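Local coordinates for zinc transport protein ZntB (Vibrio parahaemolyticus RIMD 2210633, PDB 3CK6) that probably acts as a zinc-proton symporter that mediates zinc uptake, with a cytoplasmic domain that forms a funnel-shaped homopentamer, at residues G5-H10 and E21-E26; W11-P16 and N31-C36; D74-L79 and L101-A106; L134-N139 and T206-Q211. The protein carries 1 engineered substitution. All coordinates share one frame; numbering follows the deposited sequence.

Contact 1. Residues G5-H10 and E21-E26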
loop_
_atom_site.group_PDB
_atom_site.type_symbol
_atom_site.label_atom_id
_atom_site.label_comp_id
_atom_site.label_asym_id
_atom_site.label_seq_id
_atom_site.Cartn_x
_atom_site.Cartn_y
_atom_site.Cartn_z
ATOM N N GLY E 5 -7.059 37.771 -28.994
ATOM C CA GLY E 5 -8.232 36.951 -28.672
ATOM C C GLY E 5 -7.952 35.734 -27.808
ATOM O O GLY E 5 -6.797 35.346 -27.631
ATOM N N PHE E 6 -9.007 35.128 -27.264
ATOM C CA PHE E 6 -8.835 33.911 -26.451
ATOM C C PHE E 6 -8.476 32.675 -27.280
ATOM O O PHE E 6 -7.778 31.787 -26.800
ATOM C CB PHE E 6 -10.044 33.625 -25.533
ATOM C CG PHE E 6 -11.233 33.031 -26.242
ATOM C CD1 PHE E 6 -12.249 33.849 -26.731
ATOM C CD2 PHE E 6 -11.337 31.648 -26.410
ATOM C CE1 PHE E 6 -13.356 33.306 -27.396
ATOM C CE2 PHE E 6 -12.428 31.090 -27.075
ATOM C CZ PHE E 6 -13.444 31.929 -27.571
HETATM N N MSE E 7 -8.951 32.616 -28.519
HETATM C CA MSE E 7 -8.749 31.403 -29.316
HETATM C C MSE E 7 -7.440 31.468 -30.078
HETATM O O MSE E 7 -7.250 32.334 -30.931
HETATM C CB MSE E 7 -9.931 31.097 -30.247
HETATM C CG MSE E 7 -10.026 29.568 -30.576
HETATM SE SE MSE E 7 -11.388 29.211 -31.824
HETATM C CE MSE E 7 -12.944 29.674 -30.746
ATOM N N ILE E 8 -6.537 30.551 -29.749
ATOM C CA ILE E 8 -5.222 30.472 -30.395
ATOM C C ILE E 8 -5.327 29.849 -31.794
ATOM O O ILE E 8 -4.859 30.423 -32.786
ATOM C CB ILE E 8 -4.236 29.649 -29.528
ATOM C CG1 ILE E 8 -4.225 30.201 -28.094
ATOM C CG2 ILE E 8 -2.846 29.622 -30.151
ATOM C CD1 ILE E 8 -3.589 29.285 -27.078
ATOM N N GLU E 9 -5.921 28.670 -31.858
ATOM C CA GLU E 9 -6.060 27.959 -33.122
ATOM C C GLU E 9 -7.320 27.121 -33.139
ATOM O O GLU E 9 -7.830 26.705 -32.079
ATOM C CB GLU E 9 -4.831 27.082 -33.367
ATOM C CG GLU E 9 -4.372 27.082 -34.795
ATOM C CD GLU E 9 -2.887 26.833 -34.929
ATOM O OE1 GLU E 9 -2.490 25.670 -35.116
ATOM O OE2 GLU E 9 -2.114 27.802 -34.845
ATOM N N HIS E 10 -7.808 26.856 -34.351
ATOM C CA HIS E 10 -9.010 26.075 -34.560
ATOM C C HIS E 10 -8.766 25.187 -35.774
ATOM O O HIS E 10 -8.406 25.680 -36.849
ATOM C CB HIS E 10 -10.199 27.032 -34.747
ATOM C CG HIS E 10 -11.497 26.385 -35.152
ATOM N ND1 HIS E 10 -12.530 27.116 -35.698
ATOM C CD2 HIS E 10 -11.933 25.100 -35.101
ATOM C CE1 HIS E 10 -13.556 26.315 -35.948
ATOM N NE2 HIS E 10 -13.215 25.085 -35.604
ATOM N N GLU E 21 -9.294 26.588 -39.340
ATOM C CA GLU E 21 -10.551 27.311 -39.452
ATOM C C GLU E 21 -10.484 28.599 -38.637
ATOM O O GLU E 21 -9.476 28.866 -37.964
ATOM C CB GLU E 21 -11.735 26.427 -39.041
ATOM C CG GLU E 21 -11.834 25.104 -39.832
ATOM C CD GLU E 21 -12.276 25.311 -41.283
ATOM O OE1 GLU E 21 -11.913 24.486 -42.168
ATOM O OE2 GLU E 21 -12.990 26.306 -41.545
ATOM N N THR E 22 -11.554 29.389 -38.725
ATOM C CA THR E 22 -11.608 30.701 -38.097
ATOM C C THR E 22 -11.515 30.644 -36.584
ATOM O O THR E 22 -12.037 29.749 -35.914
ATOM C CB THR E 22 -12.856 31.533 -38.520
ATOM O OG1 THR E 22 -12.784 32.831 -37.911
ATOM C CG2 THR E 22 -14.152 30.843 -38.089
ATOM N N THR E 23 -10.858 31.660 -36.064
ATOM C CA THR E 23 -10.554 31.778 -34.676
ATOM C C THR E 23 -11.648 32.650 -34.006
ATOM O O THR E 23 -11.590 32.956 -32.809
ATOM C CB THR E 23 -9.118 32.347 -34.608
ATOM O OG1 THR E 23 -8.273 31.486 -33.836
ATOM C CG2 THR E 23 -9.086 33.762 -34.164
ATOM N N THR E 24 -12.662 33.023 -34.784
ATOM C CA THR E 24 -13.835 33.724 -34.246
ATOM C C THR E 24 -14.577 32.858 -33.228
ATOM O O THR E 24 -14.786 31.658 -33.460
ATOM C CB THR E 24 -14.813 34.124 -35.351
ATOM O OG1 THR E 24 -14.153 34.992 -36.273
ATOM C CG2 THR E 24 -16.038 34.855 -34.777
ATOM N N ALA E 25 -14.962 33.486 -32.112
ATOM C CA ALA E 25 -15.741 32.858 -31.043
ATOM C C ALA E 25 -17.128 32.500 -31.571
ATOM O O ALA E 25 -18.049 33.340 -31.578
ATOM C CB ALA E 25 -15.851 33.782 -29.847
ATOM N N GLU E 26 -17.263 31.263 -32.039
ATOM C CA GLU E 26 -18.522 30.820 -32.643
ATOM C C GLU E 26 -19.133 29.665 -31.829
ATOM O O GLU E 26 -18.822 29.495 -30.640
ATOM C CB GLU E 26 -18.287 30.455 -34.115
ATOM C CG GLU E 26 -17.610 31.584 -34.930
ATOM C CD GLU E 26 -17.668 31.397 -36.455
ATOM O OE1 GLU E 26 -17.289 30.303 -36.956
ATOM O OE2 GLU E 26 -18.078 32.365 -37.152
HETATM O O HOH W 1 -10.915 34.367 -30.104
HETATM O O HOH W 2 -7.010 28.674 -36.550
#
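With CG anti to the backbone N in both His10 (chi1 172°) and Met7 (chi1 -154°), the imidazole and the selenomethionine chain reach from strand 7-12 onto the loop 21-26. They share this face because Ile8 and Glu9 between them form a classic beta bulge opposite His35 and turn away together. His10 ND1 donates to Thr22 O at 2.7 Å, the oxygen lying in the ring plane, so ND1 carries a hydrogen. Glu21 CB sits over one face of the imidazole, 3.7 Å from the centroid of the His10 ring, while the Glu21 carboxylate leads off to Thr19. Beside it Glu21 N gives a nearly straight bond (171°) to His10 O at 2.8 Å, and a water bridges His10 N to Glu21 O. Thr23 OG1 donates to Met7 O at 3.2 Å from above the carbonyl plane. Met7, bent at chi3, slides along Thr23, with SE 3.9 Å from Thr23 CA. A second water ties Met7 N to Thr23 O, and Ala25 CB meets the edge of the Phe6 ring, 3.5 Å from Phe6 CE1. Trp46 of helix 43-49 packs on Phe6, Met7 and Ala25, and the His10 ring stacks on Tyr34 of strand 32-37.

Contact 2. Residues W11-P16 and N31-C36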
loop_
_atom_site.group_PDB
_atom_site.type_symbol
_atom_site.label_atom_id
_atom_site.label_comp_id
_atom_site.label_asym_id
_atom_site.label_seq_id
_atom_site.Cartn_x
_atom_site.Cartn_y
_atom_site.Cartn_z
ATOM N N TRP E 11 -8.944 23.879 -35.581
ATOM C CA TRP E 11 -8.754 22.891 -36.639
ATOM C C TRP E 11 -9.996 22.027 -36.766
ATOM O O TRP E 11 -10.652 21.713 -35.772
ATOM C CB TRP E 11 -7.529 22.003 -36.370
ATOM C CG TRP E 11 -6.231 22.705 -36.625
ATOM C CD1 TRP E 11 -5.524 23.439 -35.734
ATOM C CD2 TRP E 11 -5.508 22.771 -37.869
ATOM N NE1 TRP E 11 -4.384 23.948 -36.328
ATOM C CE2 TRP E 11 -4.360 23.566 -37.643
ATOM C CE3 TRP E 11 -5.718 22.233 -39.149
ATOM C CZ2 TRP E 11 -3.418 23.832 -38.650
ATOM C CZ3 TRP E 11 -4.790 22.500 -40.150
ATOM C CH2 TRP E 11 -3.647 23.289 -39.891
ATOM N N ASP E 12 -10.294 21.639 -37.997
ATOM C CA ASP E 12 -11.415 20.769 -38.295
ATOM C C ASP E 12 -10.900 19.392 -38.729
ATOM O O ASP E 12 -10.203 19.270 -39.751
ATOM C CB ASP E 12 -12.288 21.415 -39.382
ATOM C CG ASP E 12 -13.531 20.597 -39.708
ATOM O OD1 ASP E 12 -13.750 19.523 -39.100
ATOM O OD2 ASP E 12 -14.288 21.029 -40.590
ATOM N N PHE E 13 -11.245 18.371 -37.937
ATOM C CA PHE E 13 -10.880 16.966 -38.201
ATOM C C PHE E 13 -12.039 16.126 -38.729
ATOM O O PHE E 13 -12.019 14.888 -38.596
ATOM C CB PHE E 13 -10.371 16.306 -36.927
ATOM C CG PHE E 13 -9.061 16.873 -36.433
ATOM C CD1 PHE E 13 -9.042 18.013 -35.625
ATOM C CD2 PHE E 13 -7.854 16.280 -36.791
ATOM C CE1 PHE E 13 -7.848 18.547 -35.173
ATOM C CE2 PHE E 13 -6.641 16.813 -36.314
ATOM C CZ PHE E 13 -6.648 17.935 -35.529
ATOM N N SER E 14 -13.041 16.772 -39.319
ATOM C CA SER E 14 -14.117 16.014 -39.983
ATOM C C SER E 14 -13.551 15.061 -41.050
ATOM O O SER E 14 -14.004 13.916 -41.197
ATOM C CB SER E 14 -15.150 16.954 -40.599
ATOM O OG SER E 14 -15.796 17.726 -39.602
ATOM N N THR E 15 -12.558 15.536 -41.796
ATOM C CA THR E 15 -11.915 14.722 -42.824
ATOM C C THR E 15 -10.529 14.322 -42.309
ATOM O O THR E 15 -10.002 14.974 -41.384
ATOM C CB THR E 15 -11.807 15.479 -44.175
ATOM O OG1 THR E 15 -10.694 16.380 -44.142
ATOM C CG2 THR E 15 -13.096 16.268 -44.482
ATOM N N PRO E 16 -9.933 13.249 -42.883
ATOM C CA PRO E 16 -8.577 12.812 -42.497
ATOM C C PRO E 16 -7.476 13.864 -42.689
ATOM O O PRO E 16 -6.408 13.740 -42.090
ATOM C CB PRO E 16 -8.314 11.624 -43.428
ATOM C CG PRO E 16 -9.676 11.123 -43.801
ATOM C CD PRO E 16 -10.520 12.356 -43.901
ATOM N N ASN E 31 -15.892 17.067 -33.898
ATOM C CA ASN E 31 -14.674 16.818 -34.682
ATOM C C ASN E 31 -13.736 18.030 -34.869
ATOM O O ASN E 31 -12.744 17.951 -35.579
ATOM C CB ASN E 31 -14.981 16.108 -36.010
ATOM C CG ASN E 31 -15.580 14.743 -35.789
ATOM O OD1 ASN E 31 -16.703 14.471 -36.214
ATOM N ND2 ASN E 31 -14.855 13.891 -35.055
ATOM N N HIS E 32 -14.044 19.140 -34.203
ATOM C CA HIS E 32 -13.171 20.306 -34.223
ATOM C C HIS E 32 -12.316 20.339 -32.968
ATOM O O HIS E 32 -12.728 19.863 -31.893
ATOM C CB HIS E 32 -13.982 21.605 -34.310
ATOM C CG HIS E 32 -14.613 21.865 -35.651
ATOM N ND1 HIS E 32 -15.263 20.891 -36.384
ATOM C CD2 HIS E 32 -14.722 23.005 -36.371
ATOM C CE1 HIS E 32 -15.729 21.420 -37.502
ATOM N NE2 HIS E 32 -15.402 22.700 -37.524
ATOM N N TRP E 33 -11.123 20.925 -33.119
ATOM C CA TRP E 33 -10.224 21.204 -32.009
ATOM C C TRP E 33 -10.088 22.719 -31.847
ATOM O O TRP E 33 -9.846 23.433 -32.820
ATOM C CB TRP E 33 -8.854 20.574 -32.244
ATOM C CG TRP E 33 -7.821 20.920 -31.205
ATOM C CD1 TRP E 33 -8.007 21.019 -29.840
ATOM C CD2 TRP E 33 -6.432 21.186 -31.440
ATOM N NE1 TRP E 33 -6.808 21.329 -29.227
ATOM C CE2 TRP E 33 -5.831 21.425 -30.182
ATOM C CE3 TRP E 33 -5.625 21.213 -32.597
ATOM C CZ2 TRP E 33 -4.460 21.734 -30.042
ATOM C CZ3 TRP E 33 -4.246 21.511 -32.453
ATOM C CH2 TRP E 33 -3.687 21.758 -31.184
ATOM N N TYR E 34 -10.293 23.188 -30.624
ATOM C CA TYR E 34 -10.173 24.588 -30.259
ATOM C C TYR E 34 -9.064 24.675 -29.207
ATOM O O TYR E 34 -9.189 24.112 -28.119
ATOM C CB TYR E 34 -11.492 25.103 -29.677
ATOM C CG TYR E 34 -12.679 24.860 -30.591
ATOM C CD1 TYR E 34 -13.080 25.833 -31.518
ATOM C CD2 TYR E 34 -13.367 23.646 -30.571
ATOM C CE1 TYR E 34 -14.147 25.608 -32.391
ATOM C CE2 TYR E 34 -14.429 23.415 -31.448
ATOM C CZ TYR E 34 -14.819 24.408 -32.340
ATOM O OH TYR E 34 -15.867 24.158 -33.218
ATOM N N HIS E 35 -7.972 25.359 -29.533
ATOM C CA HIS E 35 -6.896 25.569 -28.571
ATOM C C HIS E 35 -7.008 27.007 -28.069
ATOM O O HIS E 35 -7.034 27.934 -28.890
ATOM C CB HIS E 35 -5.541 25.351 -29.248
ATOM C CG HIS E 35 -4.395 25.301 -28.296
ATOM N ND1 HIS E 35 -4.380 24.467 -27.202
ATOM C CD2 HIS E 35 -3.207 25.953 -28.296
ATOM C CE1 HIS E 35 -3.239 24.627 -26.551
ATOM N NE2 HIS E 35 -2.510 25.519 -27.196
ATOM N N CYS E 36 -7.103 27.187 -26.748
ATOM C CA CYS E 36 -7.474 28.489 -26.150
ATOM C C CYS E 36 -6.565 28.979 -25.015
ATOM O O CYS E 36 -5.915 28.182 -24.341
ATOM C CB CYS E 36 -8.900 28.453 -25.606
ATOM S SG CYS E 36 -10.104 27.804 -26.788
#
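Trp11 and Trp33 form an antiparallel hydrogen-bonded pair, Trp11 N to Trp33 O at 2.9 Å and Trp33 N to Trp11 O at 2.8 Å, both donors in the carbonyl planes; Asp12 and His32 follow as a non-hydrogen-bonded pair. Phe13 N donates to Asn31 O at 2.8 Å, the oxygen also lying at the edge of the Phe13 ring. The two indoles lie side by side on one face of the sheet, their planes 22° apart but slid past each other; Trp11 CD1 touches Trp33 CE3 at 3.8 Å. Strand 7-12 ends in an Asx turn: Asp12 OD1 accepts from Ser14 OG on its syn lone pair and from Ser14 N above the carboxylate plane. The carboxylate stacks on the His32 ring, the planes 29° apart, with Asp12 CB 4.0 Å from the His32 centroid. Alongside, Phe13 CE1 packs on Trp33 CB at 3.7 Å, and Leu137 of helix 134-161 touches both side chains. Trp11 NE1 is hydrogen-bonded to Glu9, Trp33 NE1 to Ser109.

Contact 3. Residues D74-L79 and L101-A106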
loop_
_atom_site.group_PDB
_atom_site.type_symbol
_atom_site.label_atom_id
_atom_site.label_comp_id
_atom_site.label_asym_id
_atom_site.label_seq_id
_atom_site.Cartn_x
_atom_site.Cartn_y
_atom_site.Cartn_z
ATOM N N ASP E 74 -23.085 12.156 -20.865
ATOM C CA ASP E 74 -22.999 11.608 -22.210
ATOM C C ASP E 74 -21.582 11.079 -22.442
ATOM O O ASP E 74 -21.021 10.353 -21.606
ATOM C CB ASP E 74 -23.357 12.698 -23.235
ATOM C CG ASP E 74 -24.832 13.125 -23.157
ATOM O OD1 ASP E 74 -25.718 12.255 -23.333
ATOM O OD2 ASP E 74 -25.104 14.327 -22.925
ATOM N N ASP E 75 -20.983 11.478 -23.552
ATOM C CA ASP E 75 -19.621 11.057 -23.832
ATOM C C ASP E 75 -18.545 12.085 -23.454
ATOM O O ASP E 75 -17.378 11.899 -23.796
ATOM C CB ASP E 75 -19.502 10.643 -25.299
ATOM C CG ASP E 75 -20.371 9.442 -25.631
ATOM O OD1 ASP E 75 -20.264 8.408 -24.929
ATOM O OD2 ASP E 75 -21.167 9.535 -26.587
ATOM N N ASN E 76 -18.930 13.129 -22.719
ATOM C CA ASN E 76 -18.023 14.228 -22.383
ATOM C C ASN E 76 -17.094 13.877 -21.239
ATOM O O ASN E 76 -17.405 13.024 -20.386
ATOM C CB ASN E 76 -18.796 15.517 -22.022
ATOM C CG ASN E 76 -19.841 15.884 -23.080
ATOM O OD1 ASN E 76 -19.639 15.651 -24.265
ATOM N ND2 ASN E 76 -20.959 16.443 -22.645
ATOM N N PHE E 77 -15.946 14.531 -21.238
ATOM C CA PHE E 77 -15.034 14.415 -20.106
ATOM C C PHE E 77 -14.121 15.609 -20.011
ATOM O O PHE E 77 -14.025 16.417 -20.954
ATOM C CB PHE E 77 -14.226 13.090 -20.146
ATOM C CG PHE E 77 -13.258 12.961 -21.303
ATOM C CD1 PHE E 77 -12.037 13.653 -21.310
ATOM C CD2 PHE E 77 -13.530 12.072 -22.346
ATOM C CE1 PHE E 77 -11.113 13.496 -22.382
ATOM C CE2 PHE E 77 -12.615 11.904 -23.413
ATOM C CZ PHE E 77 -11.419 12.608 -23.442
HETATM N N MSE E 78 -13.460 15.722 -18.859
HETATM C CA MSE E 78 -12.343 16.662 -18.696
HETATM C C MSE E 78 -11.100 15.874 -18.396
HETATM O O MSE E 78 -11.134 14.974 -17.561
HETATM C CB MSE E 78 -12.588 17.634 -17.543
HETATM C CG MSE E 78 -11.471 18.702 -17.352
HETATM SE SE MSE E 78 -11.967 19.927 -15.876
HETATM C CE MSE E 78 -13.547 20.613 -16.591
ATOM N N LEU E 79 -10.005 16.244 -19.052
ATOM C CA LEU E 79 -8.687 15.693 -18.774
ATOM C C LEU E 79 -7.688 16.819 -18.511
ATOM O O LEU E 79 -7.488 17.720 -19.332
ATOM C CB LEU E 79 -8.182 14.850 -19.950
ATOM C CG LEU E 79 -6.839 14.151 -19.774
ATOM C CD1 LEU E 79 -6.893 13.074 -18.671
ATOM C CD2 LEU E 79 -6.419 13.548 -21.108
ATOM N N LEU E 101 -11.157 19.695 -22.385
ATOM C CA LEU E 101 -12.547 19.275 -22.339
ATOM C C LEU E 101 -12.854 18.526 -23.612
ATOM O O LEU E 101 -12.556 19.014 -24.698
ATOM C CB LEU E 101 -13.437 20.534 -22.264
ATOM C CG LEU E 101 -14.834 20.552 -21.648
ATOM C CD1 LEU E 101 -14.806 20.167 -20.175
ATOM C CD2 LEU E 101 -15.453 21.954 -21.802
ATOM N N TYR E 102 -13.440 17.332 -23.505
ATOM C CA TYR E 102 -14.085 16.698 -24.673
ATOM C C TYR E 102 -15.586 16.869 -24.456
ATOM O O TYR E 102 -16.137 16.361 -23.494
ATOM C CB TYR E 102 -13.688 15.227 -24.805
ATOM C CG TYR E 102 -14.309 14.455 -25.983
ATOM C CD1 TYR E 102 -14.135 14.885 -27.304
ATOM C CD2 TYR E 102 -15.006 13.277 -25.771
ATOM C CE1 TYR E 102 -14.692 14.184 -28.385
ATOM C CE2 TYR E 102 -15.560 12.532 -26.867
ATOM C CZ TYR E 102 -15.385 13.005 -28.163
ATOM O OH TYR E 102 -15.903 12.328 -29.243
ATOM N N PHE E 103 -16.213 17.651 -25.330
ATOM C CA PHE E 103 -17.532 18.199 -25.082
ATOM C C PHE E 103 -18.290 18.266 -26.403
ATOM O O PHE E 103 -17.803 18.820 -27.387
ATOM C CB PHE E 103 -17.450 19.571 -24.392
ATOM C CG PHE E 103 -18.801 20.168 -24.027
ATOM C CD1 PHE E 103 -19.470 19.778 -22.856
ATOM C CD2 PHE E 103 -19.415 21.101 -24.863
ATOM C CE1 PHE E 103 -20.715 20.314 -22.518
ATOM C CE2 PHE E 103 -20.655 21.655 -24.528
ATOM C CZ PHE E 103 -21.308 21.259 -23.350
ATOM N N GLN E 104 -19.471 17.653 -26.417
ATOM C CA GLN E 104 -20.286 17.486 -27.639
ATOM C C GLN E 104 -19.439 17.113 -28.860
ATOM O O GLN E 104 -19.681 17.616 -29.957
ATOM C CB GLN E 104 -21.108 18.744 -27.949
ATOM C CG GLN E 104 -22.129 19.144 -26.893
ATOM C CD GLN E 104 -22.699 20.561 -27.099
ATOM O OE1 GLN E 104 -23.625 20.957 -26.406
ATOM N NE2 GLN E 104 -22.142 21.318 -28.051
ATOM N N GLY E 105 -18.437 16.250 -28.667
ATOM C CA GLY E 105 -17.662 15.707 -29.785
ATOM C C GLY E 105 -16.522 16.616 -30.257
ATOM O O GLY E 105 -15.867 16.319 -31.254
ATOM N N ALA E 106 -16.324 17.731 -29.569
ATOM C CA ALA E 106 -15.204 18.642 -29.844
ATOM C C ALA E 106 -14.159 18.539 -28.751
ATOM O O ALA E 106 -14.483 18.272 -27.591
ATOM C CB ALA E 106 -15.694 20.075 -29.927
HETATM O O HOH W 3 -18.086 14.492 -26.235
#
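Two antiparallel strands of the mixed sheet in this CorA-family domain meet here, next to the type I' turn from Phe103 to Ala106 that joins strands 96-103 and 106-111 as a tight hairpin. Phe77 and Tyr102 form a hydrogen-bonded pair, Phe77 N to Tyr102 O at 2.9 Å and Tyr102 N to Phe77 O at 2.8 Å. Phe77 holds CG between N and the carbonyl carbon (chi1 66°), laying its ring over the neighbouring strand; Tyr102 CB sits above its centre, 3.7 Å from the Phe77 centroid. Tyr102, with CG anti to N, crosses it obliquely, the ring planes 43° apart. Its hydroxyl is hydrogen-bonded to Glu203, and Leu204 packs on both rings. On the other face Met78, bent at chi3, brings CE to Leu101 CD1 at 3.8 Å, beside helix 54-60. The Asn76 amide crosses the Phe103 ring obliquely, and its OD1 accepts from Gln104 N in the turn at 2.9 Å. A water donates to Asn76 OD1 at 2.8 Å and accepts from Gly105 N at 3.0 Å.

Contact 4. Residues L134-N139 and T206-Q211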
loop_
_atom_site.group_PDB
_atom_site.type_symbol
_atom_site.label_atom_id
_atom_site.label_comp_id
_atom_site.label_asym_id
_atom_site.label_seq_id
_atom_site.Cartn_x
_atom_site.Cartn_y
_atom_site.Cartn_z
ATOM N N LEU E 134 -9.576 13.365 -33.909
ATOM C CA LEU E 134 -9.462 13.852 -32.530
ATOM C C LEU E 134 -8.874 12.771 -31.622
ATOM O O LEU E 134 -8.146 13.092 -30.694
ATOM C CB LEU E 134 -10.810 14.344 -31.967
ATOM C CG LEU E 134 -11.481 15.592 -32.547
ATOM C CD1 LEU E 134 -12.736 15.941 -31.743
ATOM C CD2 LEU E 134 -10.550 16.789 -32.582
ATOM N N ALA E 135 -9.215 11.503 -31.869
ATOM C CA ALA E 135 -8.611 10.380 -31.113
ATOM C C ALA E 135 -7.080 10.382 -31.228
ATOM O O ALA E 135 -6.352 10.262 -30.223
ATOM C CB ALA E 135 -9.198 9.023 -31.573
ATOM N N SER E 136 -6.590 10.569 -32.447
ATOM C CA SER E 136 -5.154 10.640 -32.672
ATOM C C SER E 136 -4.546 11.911 -32.096
ATOM O O SER E 136 -3.457 11.870 -31.533
ATOM C CB SER E 136 -4.835 10.503 -34.168
ATOM O OG SER E 136 -3.446 10.686 -34.405
ATOM N N LEU E 137 -5.246 13.038 -32.229
ATOM C CA LEU E 137 -4.795 14.294 -31.645
ATOM C C LEU E 137 -4.518 14.183 -30.148
ATOM O O LEU E 137 -3.463 14.615 -29.664
ATOM C CB LEU E 137 -5.826 15.400 -31.924
ATOM C CG LEU E 137 -5.556 16.743 -31.227
ATOM C CD1 LEU E 137 -4.232 17.344 -31.719
ATOM C CD2 LEU E 137 -6.701 17.687 -31.470
ATOM N N LEU E 138 -5.479 13.641 -29.407
ATOM C CA LEU E 138 -5.353 13.580 -27.945
ATOM C C LEU E 138 -4.212 12.638 -27.547
ATOM O O LEU E 138 -3.459 12.913 -26.621
ATOM C CB LEU E 138 -6.675 13.122 -27.338
ATOM C CG LEU E 138 -6.710 12.913 -25.824
ATOM C CD1 LEU E 138 -6.283 14.184 -25.108
ATOM C CD2 LEU E 138 -8.095 12.458 -25.365
ATOM N N ASN E 139 -4.094 11.526 -28.275
ATOM C CA ASN E 139 -2.969 10.595 -28.121
ATOM C C ASN E 139 -1.633 11.297 -28.312
ATOM O O ASN E 139 -0.706 11.117 -27.516
ATOM C CB ASN E 139 -3.152 9.439 -29.126
ATOM C CG ASN E 139 -2.298 8.198 -28.798
ATOM O OD1 ASN E 139 -2.559 7.131 -29.354
ATOM N ND2 ASN E 139 -1.265 8.336 -27.936
ATOM N N THR E 206 -11.052 3.767 -27.333
ATOM C CA THR E 206 -11.365 2.458 -27.917
ATOM C C THR E 206 -11.006 2.348 -29.402
ATOM O O THR E 206 -10.805 1.249 -29.913
ATOM C CB THR E 206 -12.820 2.032 -27.677
ATOM O OG1 THR E 206 -13.700 2.922 -28.371
ATOM C CG2 THR E 206 -13.123 2.015 -26.182
ATOM N N SER E 207 -10.886 3.482 -30.092
ATOM C CA SER E 207 -10.454 3.448 -31.498
ATOM C C SER E 207 -8.928 3.291 -31.648
ATOM O O SER E 207 -8.441 2.993 -32.734
ATOM C CB SER E 207 -10.938 4.690 -32.248
ATOM O OG SER E 207 -10.535 5.846 -31.573
ATOM N N ARG E 208 -8.198 3.516 -30.554
ATOM C CA ARG E 208 -6.737 3.398 -30.506
ATOM C C ARG E 208 -6.336 2.667 -29.221
ATOM O O ARG E 208 -5.588 3.229 -28.418
ATOM C CB ARG E 208 -6.080 4.792 -30.483
ATOM C CG ARG E 208 -6.396 5.678 -31.683
ATOM C CD ARG E 208 -5.871 7.092 -31.522
ATOM N NE ARG E 208 -4.410 7.077 -31.510
ATOM C CZ ARG E 208 -3.661 6.946 -32.600
ATOM N NH1 ARG E 208 -4.230 6.881 -33.799
ATOM N NH2 ARG E 208 -2.338 6.912 -32.488
ATOM N N PRO E 209 -6.829 1.424 -29.014
ATOM C CA PRO E 209 -6.630 0.839 -27.685
ATOM C C PRO E 209 -5.162 0.565 -27.310
ATOM O O PRO E 209 -4.758 0.877 -26.195
ATOM C CB PRO E 209 -7.488 -0.423 -27.705
ATOM C CG PRO E 209 -7.655 -0.780 -29.181
ATOM C CD PRO E 209 -7.577 0.530 -29.925
ATOM N N HIS E 210 -4.370 0.057 -28.250
ATOM C CA HIS E 210 -2.973 -0.266 -27.953
ATOM C C HIS E 210 -2.084 0.958 -27.857
ATOM O O HIS E 210 -1.169 0.987 -27.020
ATOM C CB HIS E 210 -2.432 -1.289 -28.960
ATOM C CG HIS E 210 -3.391 -2.396 -29.252
ATOM N ND1 HIS E 210 -3.442 -3.036 -30.471
ATOM C CD2 HIS E 210 -4.367 -2.956 -28.495
ATOM C CE1 HIS E 210 -4.388 -3.956 -30.444
ATOM N NE2 HIS E 210 -4.972 -3.921 -29.261
ATOM N N GLN E 211 -2.352 1.969 -28.686
ATOM C CA GLN E 211 -1.601 3.227 -28.607
ATOM C C GLN E 211 -1.743 3.908 -27.233
ATOM O O GLN E 211 -0.749 4.361 -26.645
ATOM C CB GLN E 211 -1.985 4.196 -29.735
ATOM C CG GLN E 211 -1.771 3.643 -31.144
ATOM C CD GLN E 211 -3.038 3.081 -31.759
ATOM O OE1 GLN E 211 -3.789 2.351 -31.108
ATOM N NE2 GLN E 211 -3.267 3.396 -33.030
HETATM O O HOH W 4 0.884 6.214 -27.956
#
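Arg208, at the N-cap position of helix 209-246, carries this contact by the way its chain is folded. CG stands anti to the carbonyl carbon (chi1 -59°), the next bond is extended, and a bend at chi3 (66°) turns NE toward Asn139. Asn139, one turn after Ala135 on helix 134-161, meets it with CG anti to its own N. The arginine grips a single atom side-on: NE donates to Asn139 OD1 at 2.8 Å, in the carbonyl plane and on a lone pair, and NH2 donates to Asn139 OD1 at 3.1 Å. Although the oxygen lies in the guanidinium plane, the amide and guanidinium planes are 71° apart, which is why NH2 meets OD1 from above the carbonyl plane. Ser136 covers one face of the guanidinium, its CB 3.7 Å from Arg208 NH1, and Gln211 CB comes to 3.0 Å from Asn139 OD1. Arg208 CD rests on Ala135 CB at 3.8 Å, and Ser207 OG, itself hydrogen-bonded to Glu203 O, touches Ala135 CB at 3.4 Å. A water joins Asn139 ND2 to Gln211 O. Leu138 packs on Phe77 and Leu79 of strand 77-83, Tyr212 of helix 209-246 is hydrogen-bonded to Ala135 O, and His210 and Gln211 face a neighbouring subunit, His210 being hydrogen-bonded to Asp73 of that neighbouring subunit.

Contacts 1 and 2 share strand 7-12 and abut at its neighbour, strand 32-37, where Ile8 and Glu9 pair through their backbones with His35; contact 3 lies further across the same sheet and meets contact 2 through Asn31 N and Gly105 O. Contact 3 is the most buried, whereas the 21-26 side of contact 1 is largely exposed and depends on backbone carbonyls and bridging waters. Contact 2 mixes regular strand pairing with a polar turn at its exposed end. Contact 4 alone joins helices, through an arginine-amide grip; its Leu134, Leu137 and Leu138 pack against contacts 2 and 3, while its other side, on helix 209-246, borders a neighbouring subunit.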